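Local coordinates for SusD/RagB family nutrient-binding outer membrane lipoprotein (Bacteroides vulgatus, PDB 4F7A), which probably binds glycans, perhaps mucin O-glycans, at the outer membrane as a SusD-like lipoprotein that helps capture nutrients, at residues L207-A219 with G499-F511. Residues are numbered along the deposited sequence; the frame is centred on the assembly and turned at random.
Sequences LAMRVSNVDKTLA and GTRLWWDTGKNNF
R210 lays its aliphatic stem over one face of the W504 indole, CG sitting 3.6 Å from the centroid of the five-membered ring in a CH-pi contact. Bends at chi2 and chi3 lift the guanidinium off that face to meet D130, E437 and E441, and D130 also accepts from W504 NE1. V211 CG1 meets W503 CZ3 at 3.6 Å. N213 grips the C-terminal segment with its side-chain amide and its backbone O. Its OD1 takes N510 N at 3.0 Å from above the carbonyl plane, as well as R347 NH2; its ND2 gives to an in-plane lone pair of N509 OD1 at 2.9 Å, N509 ND2 being held by E417; and its backbone O receives N510 ND2. With an alanine here, N510 N, N509 OD1 and R347 would probably lose these mates, leaving the tail freer to shift. V214 CG1, set between backbone N and carbonyl carbon (chi1 69°), lies over the six-membered ring of W503. Waters bridge the rest: one joins R210 O and V214 N to W504 O, another N213 ND2 to W504 O and T506 N, and a third links S212 O to N510 O. Extended K216 forms a salt bridge from NZ to the terminal carboxylate, F511 OXT, at 2.9 Å. Thus the turn of a helical hairpin, 193-210 with 216-228, can dock an irregular C-terminal tail against the TPR-like part of a SusD-type fold.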
ATOM      1  N   LEU A 207       7.024  -8.521   2.593  1.00 11.34           N
ATOM      2  CA  LEU A 207       6.161  -9.517   3.231  1.00 11.25           C
ATOM      3  C   LEU A 207       6.807 -10.100   4.490  1.00 12.74           C
ATOM      4  O   LEU A 207       6.122 -10.379   5.473  1.00 11.86           O
ATOM      5  CB  LEU A 207       5.816 -10.617   2.253  1.00 12.65           C
ATOM      6  CG  LEU A 207       5.050 -10.149   1.016  1.00 16.58           C
ATOM      7  CD1 LEU A 207       4.701 -11.329   0.134  1.00 14.20           C
ATOM      8  CD2 LEU A 207       3.806  -9.365   1.364  1.00 13.94           C
ATOM      9  N   ALA A 208       8.128 -10.262   4.438  1.00 11.15           N
ATOM     10  CA  ALA A 208       8.928 -10.709   5.569  1.00 11.49           C
ATOM     11  C   ALA A 208       8.823  -9.759   6.751  1.00 11.69           C
ATOM     12  O   ALA A 208       8.609 -10.204   7.879  1.00 10.94           O
ATOM     13  CB  ALA A 208      10.394 -10.888   5.139  1.00  9.77           C
HETATM   14  N   MSE A 209       8.949  -8.454   6.510  1.00 10.88           N
HETATM   15  CA  MSE A 209       8.797  -7.502   7.593  1.00 12.21           C
HETATM   16  C   MSE A 209       7.360  -7.461   8.089  1.00 11.93           C
HETATM   17  O   MSE A 209       7.127  -7.368   9.296  1.00 12.53           O
HETATM   18  CB  MSE A 209       9.294  -6.124   7.230  1.00 12.92           C
HETATM   19  CG  MSE A 209      10.784  -6.042   7.021  1.00 14.06           C
HETATM   20 SE   MSE A 209      11.893  -6.711   8.458  0.75 11.13          SE
HETATM   21  CE  MSE A 209      12.227  -8.455   7.754  1.00 14.92           C
ATOM     22  N   ARG A 210       6.395  -7.605   7.189  1.00 11.35           N
ATOM     23  CA  ARG A 210       4.998  -7.661   7.606  1.00 12.49           C
ATOM     24  C   ARG A 210       4.759  -8.733   8.683  1.00 12.53           C
ATOM     25  O   ARG A 210       4.016  -8.504   9.625  1.00 12.71           O
ATOM     26  CB  ARG A 210       4.051  -7.948   6.434  1.00 11.60           C
ATOM     27  CG  ARG A 210       2.555  -7.773   6.845  1.00 15.27           C
ATOM     28  CD  ARG A 210       2.047  -6.343   6.657  1.00 16.28           C
ATOM     29  NE  ARG A 210       1.802  -6.114   5.245  1.00 13.85           N
ATOM     30  CZ  ARG A 210       2.398  -5.202   4.479  1.00 12.79           C
ATOM     31  NH1 ARG A 210       3.288  -4.354   4.973  1.00 12.83           N
ATOM     32  NH2 ARG A 210       2.097  -5.139   3.187  1.00 15.93           N
ATOM     33  N   VAL A 211       5.366  -9.910   8.523  1.00 12.91           N
ATOM     34  CA  VAL A 211       5.099 -11.018   9.442  1.00 11.09           C
ATOM     35  C   VAL A 211       6.067 -11.035  10.637  1.00 12.62           C
ATOM     36  O   VAL A 211       6.009 -11.957  11.435  1.00 14.45           O
ATOM     37  CB  VAL A 211       5.119 -12.409   8.746  1.00 12.06           C
ATOM     38  CG1 VAL A 211       4.177 -12.413   7.540  1.00 12.55           C
ATOM     39  CG2 VAL A 211       6.523 -12.811   8.341  1.00 13.60           C
ATOM     40  N   SER A 212       6.932 -10.022  10.765  1.00 12.85           N
ATOM     41  CA  SER A 212       8.014 -10.048  11.777  1.00 12.31           C
ATOM     42  C   SER A 212       7.552 -10.040  13.234  1.00 13.56           C
ATOM     43  O   SER A 212       8.251 -10.592  14.085  1.00 14.38           O
ATOM     44  CB  SER A 212       9.036  -8.930  11.542  1.00 11.33           C
ATOM     45  OG  SER A 212       8.427  -7.654  11.636  1.00 13.63           O
ATOM     46  N   ASN A 213       6.386  -9.448  13.526  1.00 11.17           N
ATOM     47  CA  ASN A 213       5.860  -9.434  14.896  1.00 13.04           C
ATOM     48  C   ASN A 213       5.159 -10.726  15.243  1.00 14.22           C
ATOM     49  O   ASN A 213       5.301 -11.198  16.359  1.00 14.99           O
ATOM     50  CB  ASN A 213       4.895  -8.282  15.137  1.00 11.39           C
ATOM     51  CG  ASN A 213       5.571  -6.945  15.149  1.00 14.07           C
ATOM     52  OD1 ASN A 213       6.760  -6.815  15.533  1.00 14.90           O
ATOM     53  ND2 ASN A 213       4.813  -5.918  14.780  1.00 11.72           N
ATOM     54  N   VAL A 214       4.421 -11.302  14.292  1.00 14.97           N
ATOM     55  CA  VAL A 214       3.702 -12.572  14.529  1.00 13.96           C
ATOM     56  C   VAL A 214       4.553 -13.820  14.396  1.00 15.80           C
ATOM     57  O   VAL A 214       4.317 -14.814  15.105  1.00 15.45           O
ATOM     58  CB  VAL A 214       2.417 -12.691  13.629  1.00 15.41           C
ATOM     59  CG1 VAL A 214       2.768 -12.872  12.158  1.00 12.14           C
ATOM     60  CG2 VAL A 214       1.525 -13.832  14.103  1.00 13.13           C
ATOM     61  N   ASP A 215       5.533 -13.803  13.496  1.00 15.71           N
ATOM     62  CA  ASP A 215       6.310 -15.006  13.185  1.00 18.20           C
ATOM     63  C   ASP A 215       7.751 -14.651  12.838  1.00 16.06           C
ATOM     64  O   ASP A 215       8.134 -14.553  11.653  1.00 14.41           O
ATOM     65  CB  ASP A 215       5.637 -15.783  12.051  1.00 17.58           C
ATOM     66  CG  ASP A 215       6.151 -17.217  11.911  1.00 21.95           C
ATOM     67  OD1 ASP A 215       7.275 -17.509  12.337  1.00 16.55           O
ATOM     68  OD2 ASP A 215       5.432 -18.062  11.330  1.00 21.75           O
ATOM     69  N   LYS A 216       8.557 -14.446  13.878  1.00 16.36           N
ATOM     70  CA  LYS A 216       9.929 -14.004  13.681  1.00 16.61           C
ATOM     71  C   LYS A 216      10.752 -15.014  12.902  1.00 15.90           C
ATOM     72  O   LYS A 216      11.641 -14.630  12.128  1.00 18.37           O
ATOM     73  CB  LYS A 216      10.619 -13.705  15.016  1.00 19.98           C
ATOM     74  CG  LYS A 216      12.032 -13.146  14.858  1.00 26.39           C
ATOM     75  CD  LYS A 216      12.637 -12.759  16.221  1.00 32.22           C
ATOM     76  CE  LYS A 216      14.116 -12.361  16.091  1.00 32.95           C
ATOM     77  NZ  LYS A 216      14.673 -11.950  17.416  1.00 32.64           N
ATOM     78  N   THR A 217      10.481 -16.298  13.112  1.00 16.88           N
ATOM     79  CA  THR A 217      11.206 -17.352  12.413  1.00 18.07           C
ATOM     80  C   THR A 217      10.999 -17.276  10.906  1.00 16.73           C
ATOM     81  O   THR A 217      11.956 -17.350  10.169  1.00 15.80           O
ATOM     82  CB  THR A 217      10.789 -18.747  12.922  1.00 19.48           C
ATOM     83  OG1 THR A 217      11.128 -18.833  14.302  1.00 23.97           O
ATOM     84  CG2 THR A 217      11.499 -19.852  12.149  1.00 23.98           C
ATOM     85  N   LEU A 218       9.756 -17.099  10.466  1.00 14.97           N
ATOM     86  CA  LEU A 218       9.424 -16.920   9.036  1.00 15.94           C
ATOM     87  C   LEU A 218      10.005 -15.630   8.486  1.00 14.76           C
ATOM     88  O   LEU A 218      10.602 -15.624   7.404  1.00 17.36           O
ATOM     89  CB  LEU A 218       7.908 -16.873   8.838  1.00 18.61           C
ATOM     90  CG  LEU A 218       7.320 -16.886   7.410  1.00 21.27           C
ATOM     91  CD1 LEU A 218       7.874 -18.066   6.562  1.00 21.20           C
ATOM     92  CD2 LEU A 218       5.784 -16.958   7.510  1.00 21.92           C
ATOM     93  N   ALA A 219       9.816 -14.532   9.216  1.00 14.10           N
ATOM     94  CA  ALA A 219      10.387 -13.244   8.802  1.00 13.26           C
ATOM     95  C   ALA A 219      11.888 -13.368   8.580  1.00 12.98           C
ATOM     96  O   ALA A 219      12.426 -12.814   7.624  1.00 14.38           O
ATOM     97  CB  ALA A 219      10.089 -12.148   9.865  1.00 10.24           C
ATOM     98  N   GLY A 499     -12.926  -3.976  13.809  1.00 13.58           N
ATOM     99  CA  GLY A 499     -12.117  -3.986  15.027  1.00 13.29           C
ATOM    100  C   GLY A 499     -11.300  -5.255  15.257  1.00 15.19           C
ATOM    101  O   GLY A 499     -10.519  -5.336  16.217  1.00 15.61           O
ATOM    102  N   THR A 500     -11.486  -6.255  14.410  1.00 15.79           N
ATOM    103  CA  THR A 500     -10.761  -7.512  14.566  1.00 15.29           C
ATOM    104  C   THR A 500      -9.368  -7.460  13.931  1.00 13.14           C
ATOM    105  O   THR A 500      -9.230  -7.186  12.743  1.00 12.20           O
ATOM    106  CB  THR A 500     -11.555  -8.655  13.963  1.00 15.11           C
ATOM    107  OG1 THR A 500     -12.759  -8.813  14.716  1.00 15.92           O
ATOM    108  CG2 THR A 500     -10.744  -9.953  13.984  1.00 15.41           C
ATOM    109  N   ARG A 501      -8.338  -7.733  14.728  1.00 11.60           N
ATOM    110  CA  ARG A 501      -6.975  -7.728  14.240  1.00 13.99           C
ATOM    111  C   ARG A 501      -6.712  -8.854  13.236  1.00 13.53           C
ATOM    112  O   ARG A 501      -7.101 -10.023  13.454  1.00 12.66           O
ATOM    113  CB  ARG A 501      -5.967  -7.860  15.402  1.00 13.28           C
ATOM    114  CG  ARG A 501      -5.931  -6.680  16.344  1.00 17.63           C
ATOM    115  CD  ARG A 501      -4.815  -6.835  17.340  1.00 20.21           C
ATOM    116  NE  ARG A 501      -4.921  -5.860  18.420  1.00 17.63           N
ATOM    117  CZ  ARG A 501      -4.485  -4.604  18.371  1.00 20.64           C
ATOM    118  NH1 ARG A 501      -3.890  -4.098  17.289  1.00 13.70           N
ATOM    119  NH2 ARG A 501      -4.648  -3.833  19.436  1.00 22.21           N
ATOM    120  N   LEU A 502      -5.980  -8.508  12.178  1.00 11.95           N
ATOM    121  CA  LEU A 502      -5.491  -9.515  11.242  1.00 12.00           C
ATOM    122  C   LEU A 502      -4.348 -10.303  11.863  1.00 13.01           C
ATOM    123  O   LEU A 502      -3.784  -9.889  12.880  1.00 13.36           O
ATOM    124  CB  LEU A 502      -5.087  -8.858   9.931  1.00 14.19           C
ATOM    125  CG  LEU A 502      -6.236  -8.106   9.260  1.00 15.13           C
ATOM    126  CD1 LEU A 502      -5.792  -7.558   7.916  1.00 12.75           C
ATOM    127  CD2 LEU A 502      -7.482  -9.030   9.127  1.00 11.24           C
ATOM    128  N   TRP A 503      -4.048 -11.462  11.279  1.00 14.47           N
ATOM    129  CA  TRP A 503      -3.025 -12.362  11.790  1.00 15.14           C
ATOM    130  C   TRP A 503      -1.677 -11.661  12.053  1.00 12.43           C
ATOM    131  O   TRP A 503      -1.064 -11.862  13.109  1.00 13.39           O
ATOM    132  CB  TRP A 503      -2.848 -13.555  10.833  1.00 14.01           C
ATOM    133  CG  TRP A 503      -1.661 -14.457  11.137  1.00 14.05           C
ATOM    134  CD1 TRP A 503      -1.532 -15.357  12.165  1.00 17.71           C
ATOM    135  CD2 TRP A 503      -0.451 -14.538  10.381  1.00 16.66           C
ATOM    136  NE1 TRP A 503      -0.310 -16.000  12.078  1.00 17.07           N
ATOM    137  CE2 TRP A 503       0.372 -15.511  10.995  1.00 14.54           C
ATOM    138  CE3 TRP A 503       0.002 -13.915   9.218  1.00 17.50           C
ATOM    139  CZ2 TRP A 503       1.628 -15.857  10.482  1.00 17.96           C
ATOM    140  CZ3 TRP A 503       1.268 -14.238   8.725  1.00 16.52           C
ATOM    141  CH2 TRP A 503       2.058 -15.204   9.351  1.00 17.63           C
ATOM    142  N   TRP A 504      -1.224 -10.828  11.121  1.00 11.76           N
ATOM    143  CA  TRP A 504       0.072 -10.139  11.297  1.00 12.85           C
ATOM    144  C   TRP A 504       0.078  -8.963  12.252  1.00 12.09           C
ATOM    145  O   TRP A 504       1.148  -8.422  12.545  1.00 13.21           O
ATOM    146  CB  TRP A 504       0.716  -9.737   9.972  1.00 10.96           C
ATOM    147  CG  TRP A 504      -0.136  -9.007   8.948  1.00 11.70           C
ATOM    148  CD1 TRP A 504      -0.429  -9.459   7.687  1.00 11.20           C
ATOM    149  CD2 TRP A 504      -0.707  -7.689   9.030  1.00 14.18           C
ATOM    150  NE1 TRP A 504      -1.157  -8.531   7.004  1.00 12.76           N
ATOM    151  CE2 TRP A 504      -1.357  -7.439   7.803  1.00  9.48           C
ATOM    152  CE3 TRP A 504      -0.751  -6.713  10.014  1.00 10.42           C
ATOM    153  CZ2 TRP A 504      -2.005  -6.243   7.535  1.00 10.03           C
ATOM    154  CZ3 TRP A 504      -1.407  -5.549   9.771  1.00 12.24           C
ATOM    155  CH2 TRP A 504      -2.048  -5.316   8.536  1.00 12.23           C
ATOM    156  N   ASP A 505      -1.093  -8.615  12.764  1.00 11.46           N
ATOM    157  CA  ASP A 505      -1.298  -7.497  13.684  1.00 11.46           C
ATOM    158  C   ASP A 505      -1.377  -8.080  15.091  1.00 13.36           C
ATOM    159  O   ASP A 505      -2.411  -8.638  15.484  1.00 13.97           O
ATOM    160  CB  ASP A 505      -2.609  -6.782  13.300  1.00 13.77           C
ATOM    161  CG  ASP A 505      -2.986  -5.647  14.231  1.00 17.83           C
ATOM    162  OD1 ASP A 505      -2.261  -5.391  15.221  1.00 14.02           O
ATOM    163  OD2 ASP A 505      -4.024  -5.009  13.957  1.00 16.88           O
ATOM    164  N   THR A 506      -0.281  -7.969  15.835  1.00 13.18           N
ATOM    165  CA  THR A 506      -0.211  -8.508  17.202  1.00 14.33           C
ATOM    166  C   THR A 506      -0.540  -7.448  18.245  1.00 16.22           C
ATOM    167  O   THR A 506      -0.627  -7.746  19.425  1.00 17.50           O
ATOM    168  CB  THR A 506       1.193  -9.051  17.507  1.00 16.70           C
ATOM    169  OG1 THR A 506       2.140  -7.984  17.371  1.00 15.10           O
ATOM    170  CG2 THR A 506       1.551 -10.175  16.542  1.00 17.18           C
ATOM    171  N   GLY A 507      -0.674  -6.200  17.830  1.00 16.77           N
ATOM    172  CA  GLY A 507      -0.944  -5.119  18.764  1.00 19.47           C
ATOM    173  C   GLY A 507       0.306  -4.561  19.410  1.00 24.60           C
ATOM    174  O   GLY A 507       0.218  -3.620  20.188  1.00 27.20           O
ATOM    175  N   LYS A 508       1.475  -5.139  19.123  1.00 23.91           N
ATOM    176  CA  LYS A 508       2.722  -4.546  19.590  1.00 25.20           C
ATOM    177  C   LYS A 508       3.890  -5.033  18.777  1.00 24.81           C
ATOM    178  O   LYS A 508       3.810  -6.057  18.117  1.00 27.96           O
ATOM    179  CB  LYS A 508       2.961  -4.803  21.077  1.00 27.30           C
ATOM    180  CG  LYS A 508       3.334  -6.215  21.448  1.00 34.57           C
ATOM    181  CD  LYS A 508       3.450  -6.322  22.976  1.00 47.22           C
ATOM    182  CE  LYS A 508       4.048  -7.659  23.422  1.00 55.39           C
ATOM    183  NZ  LYS A 508       3.346  -8.833  22.819  1.00 54.33           N
ATOM    184  N   ASN A 509       4.973  -4.273  18.806  1.00 20.69           N
ATOM    185  CA  ASN A 509       6.157  -4.660  18.099  1.00 20.47           C
ATOM    186  C   ASN A 509       6.943  -5.563  19.027  1.00 25.07           C
ATOM    187  O   ASN A 509       7.212  -5.210  20.177  1.00 25.72           O
ATOM    188  CB  ASN A 509       6.906  -3.426  17.601  1.00 18.72           C
ATOM    189  CG  ASN A 509       6.058  -2.627  16.641  1.00 14.54           C
ATOM    190  OD1 ASN A 509       5.516  -3.204  15.695  1.00 13.38           O
ATOM    191  ND2 ASN A 509       5.918  -1.302  16.873  1.00 12.58           N
ATOM    192  N   ASN A 510       7.226  -6.763  18.529  1.00 26.53           N
ATOM    193  CA  ASN A 510       7.923  -7.812  19.266  1.00 29.59           C
ATOM    194  C   ASN A 510       9.284  -7.937  18.594  1.00 30.09           C
ATOM    195  O   ASN A 510       9.355  -8.286  17.399  1.00 24.32           O
ATOM    196  CB  ASN A 510       7.159  -9.151  19.119  1.00 29.08           C
ATOM    197  CG  ASN A 510       5.772  -9.136  19.780  1.00 37.29           C
ATOM    198  OD1 ASN A 510       5.634  -8.680  20.905  1.00 37.32           O
ATOM    199  ND2 ASN A 510       4.737  -9.648  19.069  1.00 36.49           N
ATOM    200  N   PHE A 511      10.349  -7.625  19.316  1.00 33.14           N
ATOM    201  CA  PHE A 511      11.709  -7.847  18.815  1.00 40.08           C
ATOM    202  C   PHE A 511      12.298  -9.167  19.335  1.00 44.72           C
ATOM    203  O   PHE A 511      11.879  -9.691  20.383  1.00 47.56           O
ATOM    204  CB  PHE A 511      12.596  -6.680  19.217  1.00 42.49           C
ATOM    205  CG  PHE A 511      12.078  -5.353  18.740  1.00 48.39           C
ATOM    206  CD1 PHE A 511      12.331  -4.921  17.450  1.00 48.46           C
ATOM    207  CD2 PHE A 511      11.313  -4.544  19.580  1.00 54.58           C
ATOM    208  CE1 PHE A 511      11.852  -3.707  17.011  1.00 46.28           C
ATOM    209  CE2 PHE A 511      10.831  -3.323  19.137  1.00 48.54           C
ATOM    210  CZ  PHE A 511      11.098  -2.912  17.852  1.00 44.92           C
ATOM    211  OXT PHE A 511      13.203  -9.764  18.730  1.00 47.31           O
TER
HETATM  212  O   HOH W   1       3.682  -9.316  12.112  1.00 11.35           O
HETATM  213  O   HOH W   2       9.457 -10.642  16.421  1.00 18.96           O
HETATM  214  O   HOH W   3       1.954  -6.532  14.433  1.00 18.03           O